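Local coordinates for trimethylamine-N-oxide reductase (Haemophilus influenzae, PDB 7L5I), which probably reduces trimethylamine N-oxide and related oxidised substrates at a molybdenum centre carrying two guanine dinucleotide pterin cofactors, at residues Asp291-Tyr296 against Ala369-Gln374; Ser298-Phe303 against Ile631-Asp636; His362-Thr367 against Gly648-Met653. All blocks are in the same frame, centred on the assembly; numbering follows the deposited sequence.

The three contacts form one cluster, with centres 10 to 15 Å apart and 22 to 31 Å from the centre of the chain. Along the sequence their segments alternate: 291-296, 298-303, 362-367, 369-374, 631-636 and 648-653. Helix 359-372 serves interaction 3 in its middle and interaction 1 at its C-terminal end. Interaction 2 touches interaction 1 through the backbone pair Tyr-296 with Ile-631 and interaction 3 through Ser-635 with Gly-648. Interactions 2 and 3 therefore tie chain from the molybdopterin oxidoreductase family region to segments hundreds of residues later, on one side of the chain, with the Met-364 side chain of interaction 3 about 12 Å from a bound MGD.

Interaction 1. Residues Asp291-Tyr296 against Ala369-Gln374; sequences DFLKKY and ASMLGQ
Phe-292 lays one face of its ring over Gly-373, whose CA stands 4.1 Å from the ring centroid of Phe-292 and only 22° off the normal, a CH-pi contact. With CG anti to the backbone N (chi1 -177°), the ring reaches across to the C-terminal end of the opposing helix. Glycine suits this place twice: its positive phi turns the chain out of the helix, and its bare CA lets the aromatic ring settle against the backbone. Phe-292 CD1 lies 3.2 Å from Ser-370 O, an oblique approach to the ring. Tyr-296 CD2, one helical turn on, lies against the opposite face, toward the rim. Beside it, Leu-293 uses a single branch: its CD2 meets Ser-370 CB at 4.1 Å and Met-371 CG at the same distance. Ser-370 is small enough for this close helix approach, and its buried hydroxyl is satisfied by Val-366 O within its own helix. Thus the short helix 290-296 packs on the end of helix 359-372. Tyr-300 of helix 300-307 touches both Leu-293 and Met-371, helix 271-284 borders Met-371, and Thr-297 of strand 297-298 borders Phe-292 and Ser-370.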
loop_
_atom_site.group_PDB
_atom_site.type_symbol
_atom_site.label_atom_id
_atom_site.label_comp_id
_atom_site.label_asym_id
_atom_site.label_seq_id
_atom_site.Cartn_x
_atom_site.Cartn_y
_atom_site.Cartn_z
ATOM N N ASP A 291 2.650 -34.859 -12.822
ATOM C CA ASP A 291 1.241 -35.226 -12.716
ATOM C C ASP A 291 0.393 -34.018 -12.350
ATOM O O ASP A 291 -0.663 -33.769 -12.946
ATOM C CB ASP A 291 1.058 -36.312 -11.657
ATOM C CG ASP A 291 1.685 -37.632 -12.051
ATOM O OD1 ASP A 291 1.729 -37.920 -13.265
ATOM O OD2 ASP A 291 2.124 -38.378 -11.146
ATOM N N PHE A 292 0.848 -33.257 -11.358
ATOM C CA PHE A 292 0.169 -32.018 -11.006
ATOM C C PHE A 292 0.091 -31.078 -12.205
ATOM O O PHE A 292 -0.970 -30.513 -12.504
ATOM C CB PHE A 292 0.864 -31.323 -9.834
ATOM C CG PHE A 292 0.160 -30.081 -9.397
ATOM C CD1 PHE A 292 0.381 -28.892 -10.027
ATOM C CD2 PHE A 292 -0.779 -30.122 -8.379
ATOM C CE1 PHE A 292 -0.291 -27.749 -9.679
ATOM C CE2 PHE A 292 -1.459 -28.974 -8.016
ATOM C CZ PHE A 292 -1.207 -27.778 -8.682
ATOM N N LEU A 293 1.208 -30.888 -12.914
ATOM C CA LEU A 293 1.219 -29.909 -13.989
ATOM C C LEU A 293 0.223 -30.284 -15.081
ATOM O O LEU A 293 -0.488 -29.424 -15.608
ATOM C CB LEU A 293 2.626 -29.776 -14.551
ATOM C CG LEU A 293 3.604 -29.084 -13.598
ATOM C CD1 LEU A 293 5.030 -29.378 -13.971
ATOM C CD2 LEU A 293 3.379 -27.577 -13.614
ATOM N N LYS A 294 0.126 -31.572 -15.406
ATOM C CA LYS A 294 -0.798 -31.989 -16.449
ATOM C C LYS A 294 -2.251 -31.795 -16.027
ATOM O O LYS A 294 -3.085 -31.387 -16.830
ATOM C CB LYS A 294 -0.563 -33.456 -16.801
ATOM C CG LYS A 294 -1.543 -33.963 -17.837
ATOM C CD LYS A 294 -1.170 -35.336 -18.368
ATOM C CE LYS A 294 -1.928 -35.630 -19.663
ATOM N NZ LYS A 294 -1.916 -37.079 -20.016
ATOM N N LYS A 295 -2.557 -32.088 -14.765
ATOM C CA LYS A 295 -3.932 -32.139 -14.298
ATOM C C LYS A 295 -4.465 -30.764 -13.918
ATOM O O LYS A 295 -5.660 -30.511 -14.077
ATOM C CB LYS A 295 -4.006 -33.078 -13.102
ATOM C CG LYS A 295 -5.396 -33.317 -12.541
ATOM C CD LYS A 295 -5.367 -34.412 -11.468
ATOM C CE LYS A 295 -6.764 -34.649 -10.906
ATOM N NZ LYS A 295 -6.772 -35.416 -9.634
ATOM N N TYR A 296 -3.608 -29.862 -13.436
ATOM C CA TYR A 296 -4.072 -28.623 -12.810
ATOM C C TYR A 296 -3.587 -27.353 -13.493
ATOM O O TYR A 296 -3.965 -26.248 -13.058
ATOM C CB TYR A 296 -3.633 -28.603 -11.337
ATOM C CG TYR A 296 -4.191 -29.718 -10.484
ATOM C CD1 TYR A 296 -5.477 -29.652 -9.945
ATOM C CD2 TYR A 296 -3.430 -30.850 -10.215
ATOM C CE1 TYR A 296 -5.965 -30.674 -9.158
ATOM C CE2 TYR A 296 -3.901 -31.862 -9.426
ATOM C CZ TYR A 296 -5.177 -31.783 -8.908
ATOM O OH TYR A 296 -5.631 -32.816 -8.115
ATOM N N ALA A 369 5.238 -22.528 -7.834
ATOM C CA ALA A 369 4.426 -23.298 -6.908
ATOM C C ALA A 369 3.714 -24.449 -7.616
ATOM O O ALA A 369 3.551 -25.539 -7.038
ATOM C CB ALA A 369 3.406 -22.370 -6.223
ATOM N N SER A 370 3.293 -24.231 -8.862
ATOM C CA SER A 370 2.661 -25.291 -9.643
ATOM C C SER A 370 3.641 -26.411 -9.931
ATOM O O SER A 370 3.292 -27.592 -9.836
ATOM C CB SER A 370 2.116 -24.722 -10.957
ATOM O OG SER A 370 1.059 -23.788 -10.689
ATOM N N MET A 371 4.873 -26.059 -10.284
ATOM C CA MET A 371 5.879 -27.086 -10.538
ATOM C C MET A 371 6.219 -27.886 -9.285
ATOM O O MET A 371 6.509 -29.085 -9.370
ATOM C CB MET A 371 7.138 -26.433 -11.114
ATOM C CG MET A 371 6.935 -25.817 -12.459
ATOM S SD MET A 371 8.366 -25.001 -13.185
ATOM C CE MET A 371 9.433 -26.425 -13.486
ATOM N N LEU A 372 6.188 -27.250 -8.111
ATOM C CA LEU A 372 6.409 -27.968 -6.866
ATOM C C LEU A 372 5.242 -28.877 -6.530
ATOM O O LEU A 372 5.434 -29.907 -5.883
ATOM C CB LEU A 372 6.638 -26.968 -5.738
ATOM C CG LEU A 372 7.941 -26.180 -5.830
ATOM C CD1 LEU A 372 7.933 -25.062 -4.824
ATOM C CD2 LEU A 372 9.070 -27.122 -5.554
ATOM N N GLY A 373 4.028 -28.496 -6.919
ATOM C CA GLY A 373 2.907 -29.414 -6.866
ATOM C C GLY A 373 2.198 -29.535 -5.541
ATOM O O GLY A 373 1.451 -30.498 -5.342
ATOM N N GLN A 374 2.386 -28.577 -4.629
ATOM C CA GLN A 374 1.834 -28.672 -3.280
ATOM C C GLN A 374 0.631 -27.752 -3.078
ATOM O O GLN A 374 0.118 -27.653 -1.960
ATOM C CB GLN A 374 2.932 -28.365 -2.260
ATOM C CG GLN A 374 4.140 -29.264 -2.365
ATOM C CD GLN A 374 5.280 -28.767 -1.508
ATOM O OE1 GLN A 374 5.059 -28.080 -0.520
ATOM N NE2 GLN A 374 6.503 -29.106 -1.891
#

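Interaction 2. Residues Ser298-Phe303 against Ile631-Asp636; sequences SGYAKF and IEIFSD
Ser-298 O receives two successive backbone N-H groups from the other segment: Phe-634 N at 3.2 Å from Ser-298 O, nearly straight at 168°, and Ile-633 N, whose bent bond is weak. The chain can offer both because it leaves its extended course at Ile-633, just after an inverse gamma turn centred on Glu-632. Ser-298 N gives a shorter bond, 2.8 Å to Ile-631 O (161°). This bond and the weak one from Ile-633 N, from the residues flanking Glu-632, make the parallel bridge of Ser-298 with Glu-632 that pairs strands 297-298 and 631-632 in a two-stranded sheet; Phe-634 N is an additional donor, brought in by the turn of the chain. Next comes Gly-299, the N-cap residue of helix 300-307, which takes a positive phi of 93° and brings its CA to 3.7 Å from Phe-634 CB; lacking a side chain, it can do both. Ile-633 splits its branches along the new helix: CG2 presses on Phe-303 CB at 3.6 Å, the two side chains crossing at about a right angle, while CD1 reaches Tyr-300 CB and the edge of its ring. On the more open side, Lys-302 CG lies 3.9 Å from Phe-634 CD2, the two side chains side by side, before the lysine chain bends away and its amine makes a salt bridge with Glu-305. A water links Ser-298 OG with Phe-634 O, donating to the latter at 2.6 Å.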
loop_
_atom_site.group_PDB
_atom_site.type_symbol
_atom_site.label_atom_id
_atom_site.label_comp_id
_atom_site.label_asym_id
_atom_site.label_seq_id
_atom_site.Cartn_x
_atom_site.Cartn_y
_atom_site.Cartn_z
ATOM N N SER A 298 -2.472 -25.238 -17.379
ATOM C CA SER A 298 -2.581 -25.117 -18.827
ATOM C C SER A 298 -1.323 -24.432 -19.334
ATOM O O SER A 298 -0.935 -23.379 -18.820
ATOM C CB SER A 298 -3.825 -24.326 -19.227
ATOM O OG SER A 298 -3.947 -24.259 -20.639
ATOM N N GLY A 299 -0.659 -25.055 -20.303
ATOM C CA GLY A 299 0.440 -24.415 -20.980
ATOM C C GLY A 299 1.818 -24.691 -20.424
ATOM O O GLY A 299 2.769 -24.005 -20.817
ATOM N N TYR A 300 1.964 -25.659 -19.513
ATOM C CA TYR A 300 3.273 -25.904 -18.928
ATOM C C TYR A 300 4.295 -26.289 -20.000
ATOM O O TYR A 300 5.455 -25.862 -19.946
ATOM C CB TYR A 300 3.230 -26.992 -17.850
ATOM C CG TYR A 300 4.647 -27.351 -17.446
ATOM C CD1 TYR A 300 5.398 -26.485 -16.647
ATOM C CD2 TYR A 300 5.274 -28.487 -17.948
ATOM C CE1 TYR A 300 6.724 -26.766 -16.334
ATOM C CE2 TYR A 300 6.590 -28.773 -17.627
ATOM C CZ TYR A 300 7.304 -27.917 -16.815
ATOM O OH TYR A 300 8.628 -28.189 -16.488
ATOM N N ALA A 301 3.889 -27.086 -20.991
ATOM C CA ALA A 301 4.880 -27.560 -21.966
ATOM C C ALA A 301 5.446 -26.416 -22.801
ATOM O O ALA A 301 6.640 -26.417 -23.133
ATOM C CB ALA A 301 4.264 -28.616 -22.886
ATOM N N LYS A 302 4.614 -25.440 -23.165
ATOM C CA LYS A 302 5.111 -24.276 -23.892
ATOM C C LYS A 302 6.069 -23.470 -23.034
ATOM O O LYS A 302 7.103 -22.996 -23.515
ATOM C CB LYS A 302 3.944 -23.408 -24.362
ATOM C CG LYS A 302 4.358 -22.339 -25.354
ATOM C CD LYS A 302 3.884 -22.690 -26.750
ATOM C CE LYS A 302 4.734 -22.051 -27.840
ATOM N NZ LYS A 302 5.614 -23.060 -28.512
ATOM N N PHE A 303 5.763 -23.329 -21.741
ATOM C CA PHE A 303 6.682 -22.645 -20.841
ATOM C C PHE A 303 7.995 -23.405 -20.708
ATOM O O PHE A 303 9.073 -22.801 -20.641
ATOM C CB PHE A 303 6.022 -22.465 -19.466
ATOM C CG PHE A 303 6.948 -21.944 -18.421
ATOM C CD1 PHE A 303 7.369 -20.630 -18.453
ATOM C CD2 PHE A 303 7.379 -22.748 -17.400
ATOM C CE1 PHE A 303 8.218 -20.145 -17.491
ATOM C CE2 PHE A 303 8.260 -22.275 -16.444
ATOM C CZ PHE A 303 8.665 -20.964 -16.490
ATOM N N ILE A 631 -4.883 -23.531 -13.812
ATOM C CA ILE A 631 -3.849 -22.511 -13.667
ATOM C C ILE A 631 -3.199 -22.225 -15.020
ATOM O O ILE A 631 -2.610 -23.112 -15.632
ATOM C CB ILE A 631 -2.787 -22.961 -12.659
ATOM C CG1 ILE A 631 -3.418 -23.243 -11.303
ATOM C CG2 ILE A 631 -1.707 -21.907 -12.535
ATOM C CD1 ILE A 631 -2.492 -23.992 -10.344
ATOM N N GLU A 632 -3.212 -20.965 -15.441
ATOM C CA GLU A 632 -2.764 -20.597 -16.787
ATOM C C GLU A 632 -1.302 -20.173 -16.723
ATOM O O GLU A 632 -0.969 -19.002 -16.558
ATOM C CB GLU A 632 -3.655 -19.509 -17.379
ATOM C CG GLU A 632 -5.109 -19.895 -17.456
ATOM C CD GLU A 632 -5.628 -20.021 -18.882
ATOM O OE1 GLU A 632 -5.427 -19.079 -19.686
ATOM O OE2 GLU A 632 -6.257 -21.063 -19.190
ATOM N N ILE A 633 -0.422 -21.155 -16.860
ATOM C CA ILE A 633 1.006 -20.852 -17.005
ATOM C C ILE A 633 1.268 -20.173 -18.338
ATOM O O ILE A 633 2.038 -19.219 -18.419
ATOM C CB ILE A 633 1.823 -22.140 -16.846
ATOM C CG1 ILE A 633 1.698 -22.643 -15.411
ATOM C CG2 ILE A 633 3.283 -21.879 -17.218
ATOM C CD1 ILE A 633 2.434 -23.952 -15.151
ATOM N N PHE A 634 0.634 -20.656 -19.400
ATOM C CA PHE A 634 0.511 -19.936 -20.662
ATOM C C PHE A 634 -0.924 -19.449 -20.763
ATOM O O PHE A 634 -1.867 -20.242 -20.613
ATOM C CB PHE A 634 0.855 -20.829 -21.845
ATOM C CG PHE A 634 0.909 -20.083 -23.159
ATOM C CD1 PHE A 634 -0.234 -19.867 -23.887
ATOM C CD2 PHE A 634 2.111 -19.602 -23.643
ATOM C CE1 PHE A 634 -0.181 -19.188 -25.084
ATOM C CE2 PHE A 634 2.168 -18.921 -24.843
ATOM C CZ PHE A 634 1.016 -18.714 -25.559
ATOM N N SER A 635 -1.088 -18.146 -20.983
ATOM C CA SER A 635 -2.391 -17.522 -21.156
ATOM C C SER A 635 -2.521 -17.105 -22.614
ATOM O O SER A 635 -1.840 -16.175 -23.067
ATOM C CB SER A 635 -2.554 -16.303 -20.257
ATOM O OG SER A 635 -3.688 -15.549 -20.669
ATOM N N ASP A 636 -3.385 -17.798 -23.353
ATOM C CA ASP A 636 -3.624 -17.409 -24.741
ATOM C C ASP A 636 -4.257 -16.025 -24.812
ATOM O O ASP A 636 -3.985 -15.261 -25.747
ATOM C CB ASP A 636 -4.524 -18.461 -25.402
ATOM C CG ASP A 636 -4.490 -18.407 -26.925
ATOM O OD1 ASP A 636 -3.403 -18.609 -27.513
ATOM O OD2 ASP A 636 -5.564 -18.198 -27.531
HETATM O O HOH W 1 -3.283 -21.819 -22.117
#

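Interaction 3. Residues His362-Thr367 against Gly648-Met653; sequences HWMLVT and GHPSWM
Trp-363 turns one face of its indole to Pro-650 and meets residues 648-650 of the loop. CB leaves the helix toward the loop, and CG, anti to the backbone N (chi1 -164°), brings the five-membered ring against the proline. Pro-650 CG sits 3.7 Å from the centroid of that ring of Trp-363, only 9° off its normal, a CH-pi contact over the face. Farther along, CD1 still faces Pro-650 CG, while NE1 turns its polar edge to Glu-632 O, which accepts a hydrogen bond. CE2 of Trp-363 is 3.7 Å from Pro-650 CD, and CE3 faces the proline N and CA. At the far rim the carbonyl carbon of His-649 lies over the same face, near CZ3, and CZ2 and CH2 meet Gly-648 O at the ring edge, CH2 of Trp-363 at 3.3 Å from it. The flat indole offers a broad face to the puckered, conformationally restricted proline ring, whose CG and CD rest on it, and the NE1 bond helps fix the rotation of the indole.

Two further helix residues grip the proline. Met-364 SD lies 3.9 Å from Pro-650 CB, its chain, bent at chi2 and chi3, bringing SD across the proline, and Thr-367 OG1 comes to 3.6 Å from Pro-650 CG. That hydroxyl is directed by its bond to Trp-363 O, which also accepts Thr-367 N from the opposite face of the carbonyl plane. Within the loop, His-649 ND1 donates to Pro-650 O at 2.7 Å, the acceptor lying near the imidazole plane, so the bond fixes the His-649 ring against the loop's own backbone.

Helix 359-372 is thereby packed between this loop and its neighbours: Ile-182 and Val-186 of helix 179-187 touch Trp-363, Met-275 and Leu-276 of helix 271-284 touch Met-364, and Phe-303 of helix 300-307 touches Met-364 and Thr-367.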
loop_
_atom_site.group_PDB
_atom_site.type_symbol
_atom_site.label_atom_id
_atom_site.label_comp_id
_atom_site.label_asym_id
_atom_site.label_seq_id
_atom_site.Cartn_x
_atom_site.Cartn_y
_atom_site.Cartn_z
ATOM N N HIS A 362 4.669 -12.404 -9.680
ATOM C CA HIS A 362 3.747 -13.339 -9.066
ATOM C C HIS A 362 3.228 -14.366 -10.059
ATOM O O HIS A 362 2.863 -15.472 -9.641
ATOM C CB HIS A 362 2.620 -12.570 -8.382
ATOM C CG HIS A 362 3.118 -11.787 -7.218
ATOM N ND1 HIS A 362 3.364 -10.432 -7.281
ATOM C CD2 HIS A 362 3.552 -12.192 -6.001
ATOM C CE1 HIS A 362 3.851 -10.021 -6.122
ATOM N NE2 HIS A 362 3.971 -11.072 -5.325
ATOM N N TRP A 363 3.228 -14.053 -11.350
ATOM C CA TRP A 363 2.927 -15.065 -12.353
ATOM C C TRP A 363 3.939 -16.195 -12.269
ATOM O O TRP A 363 3.575 -17.380 -12.238
ATOM C CB TRP A 363 2.934 -14.435 -13.741
ATOM C CG TRP A 363 2.292 -15.232 -14.818
ATOM C CD1 TRP A 363 1.734 -16.458 -14.718
ATOM C CD2 TRP A 363 2.141 -14.826 -16.173
ATOM N NE1 TRP A 363 1.227 -16.853 -15.933
ATOM C CE2 TRP A 363 1.458 -15.855 -16.843
ATOM C CE3 TRP A 363 2.500 -13.676 -16.880
ATOM C CZ2 TRP A 363 1.139 -15.784 -18.199
ATOM C CZ3 TRP A 363 2.172 -13.594 -18.224
ATOM C CH2 TRP A 363 1.492 -14.640 -18.866
ATOM N N MET A 364 5.225 -15.842 -12.216
ATOM C CA MET A 364 6.270 -16.844 -12.103
ATOM C C MET A 364 6.253 -17.520 -10.733
ATOM O O MET A 364 6.563 -18.713 -10.636
ATOM C CB MET A 364 7.645 -16.199 -12.386
ATOM C CG MET A 364 8.756 -17.241 -12.441
ATOM S SD MET A 364 8.529 -18.435 -13.780
ATOM C CE MET A 364 9.149 -19.937 -12.993
ATOM N N LEU A 365 5.881 -16.807 -9.662
ATOM C CA LEU A 365 5.799 -17.459 -8.362
ATOM C C LEU A 365 4.727 -18.554 -8.367
ATOM O O LEU A 365 4.926 -19.634 -7.792
ATOM C CB LEU A 365 5.487 -16.440 -7.268
ATOM C CG LEU A 365 5.551 -17.009 -5.855
ATOM C CD1 LEU A 365 6.977 -17.320 -5.510
ATOM C CD2 LEU A 365 4.982 -16.046 -4.855
ATOM N N VAL A 366 3.563 -18.265 -8.965
ATOM C CA VAL A 366 2.494 -19.259 -9.084
ATOM C C VAL A 366 2.932 -20.416 -9.973
ATOM O O VAL A 366 2.598 -21.580 -9.720
ATOM C CB VAL A 366 1.217 -18.588 -9.616
ATOM C CG1 VAL A 366 0.187 -19.630 -9.981
ATOM C CG2 VAL A 366 0.691 -17.662 -8.569
ATOM N N THR A 367 3.689 -20.113 -11.025
ATOM C CA THR A 367 4.236 -21.158 -11.892
ATOM C C THR A 367 5.208 -22.046 -11.124
ATOM O O THR A 367 5.159 -23.283 -11.211
ATOM C CB THR A 367 4.922 -20.492 -13.088
ATOM O OG1 THR A 367 3.949 -19.798 -13.889
ATOM C CG2 THR A 367 5.636 -21.496 -13.964
ATOM N N GLY A 648 2.956 -14.323 -23.311
ATOM C CA GLY A 648 1.927 -15.272 -22.958
ATOM C C GLY A 648 2.261 -16.185 -21.803
ATOM O O GLY A 648 1.365 -16.844 -21.276
ATOM N N HIS A 649 3.525 -16.254 -21.403
ATOM C CA HIS A 649 3.943 -16.997 -20.226
ATOM C C HIS A 649 4.924 -16.120 -19.468
ATOM O O HIS A 649 5.452 -15.154 -20.027
ATOM C CB HIS A 649 4.595 -18.337 -20.583
ATOM C CG HIS A 649 5.796 -18.217 -21.461
ATOM N ND1 HIS A 649 7.018 -17.771 -21.000
ATOM C CD2 HIS A 649 5.970 -18.497 -22.775
ATOM C CE1 HIS A 649 7.891 -17.775 -21.994
ATOM N NE2 HIS A 649 7.278 -18.217 -23.081
ATOM N N PRO A 650 5.181 -16.418 -18.198
ATOM C CA PRO A 650 6.149 -15.596 -17.453
ATOM C C PRO A 650 7.496 -15.622 -18.147
ATOM O O PRO A 650 7.916 -16.657 -18.666
ATOM C CB PRO A 650 6.228 -16.266 -16.078
ATOM C CG PRO A 650 5.145 -17.216 -16.023
ATOM C CD PRO A 650 4.668 -17.539 -17.402
ATOM N N SER A 651 8.179 -14.477 -18.146
ATOM C CA SER A 651 9.485 -14.380 -18.795
ATOM C C SER A 651 10.305 -13.263 -18.163
ATOM O O SER A 651 9.776 -12.367 -17.497
ATOM C CB SER A 651 9.341 -14.155 -20.309
ATOM O OG SER A 651 8.988 -12.818 -20.641
ATOM N N TRP A 652 11.618 -13.330 -18.404
ATOM C CA TRP A 652 12.556 -12.313 -17.952
ATOM C C TRP A 652 12.749 -11.264 -19.030
ATOM O O TRP A 652 13.219 -11.572 -20.135
ATOM C CB TRP A 652 13.893 -12.933 -17.609
ATOM C CG TRP A 652 15.000 -11.936 -17.357
ATOM C CD1 TRP A 652 16.196 -11.883 -17.993
ATOM C CD2 TRP A 652 15.005 -10.861 -16.405
ATOM N NE1 TRP A 652 16.971 -10.862 -17.486
ATOM C CE2 TRP A 652 16.258 -10.210 -16.517
ATOM C CE3 TRP A 652 14.083 -10.384 -15.477
ATOM C CZ2 TRP A 652 16.611 -9.131 -15.719
ATOM C CZ3 TRP A 652 14.438 -9.315 -14.680
ATOM C CH2 TRP A 652 15.693 -8.691 -14.815
ATOM N N MET A 653 12.405 -10.029 -18.700
ATOM C CA MET A 653 12.611 -8.870 -19.556
ATOM C C MET A 653 13.392 -7.851 -18.740
ATOM O O MET A 653 12.990 -7.507 -17.623
ATOM C CB MET A 653 11.273 -8.301 -20.045
ATOM C CG MET A 653 10.482 -9.274 -20.918
ATOM S SD MET A 653 8.742 -8.834 -21.101
ATOM C CE MET A 653 8.148 -9.320 -19.470
#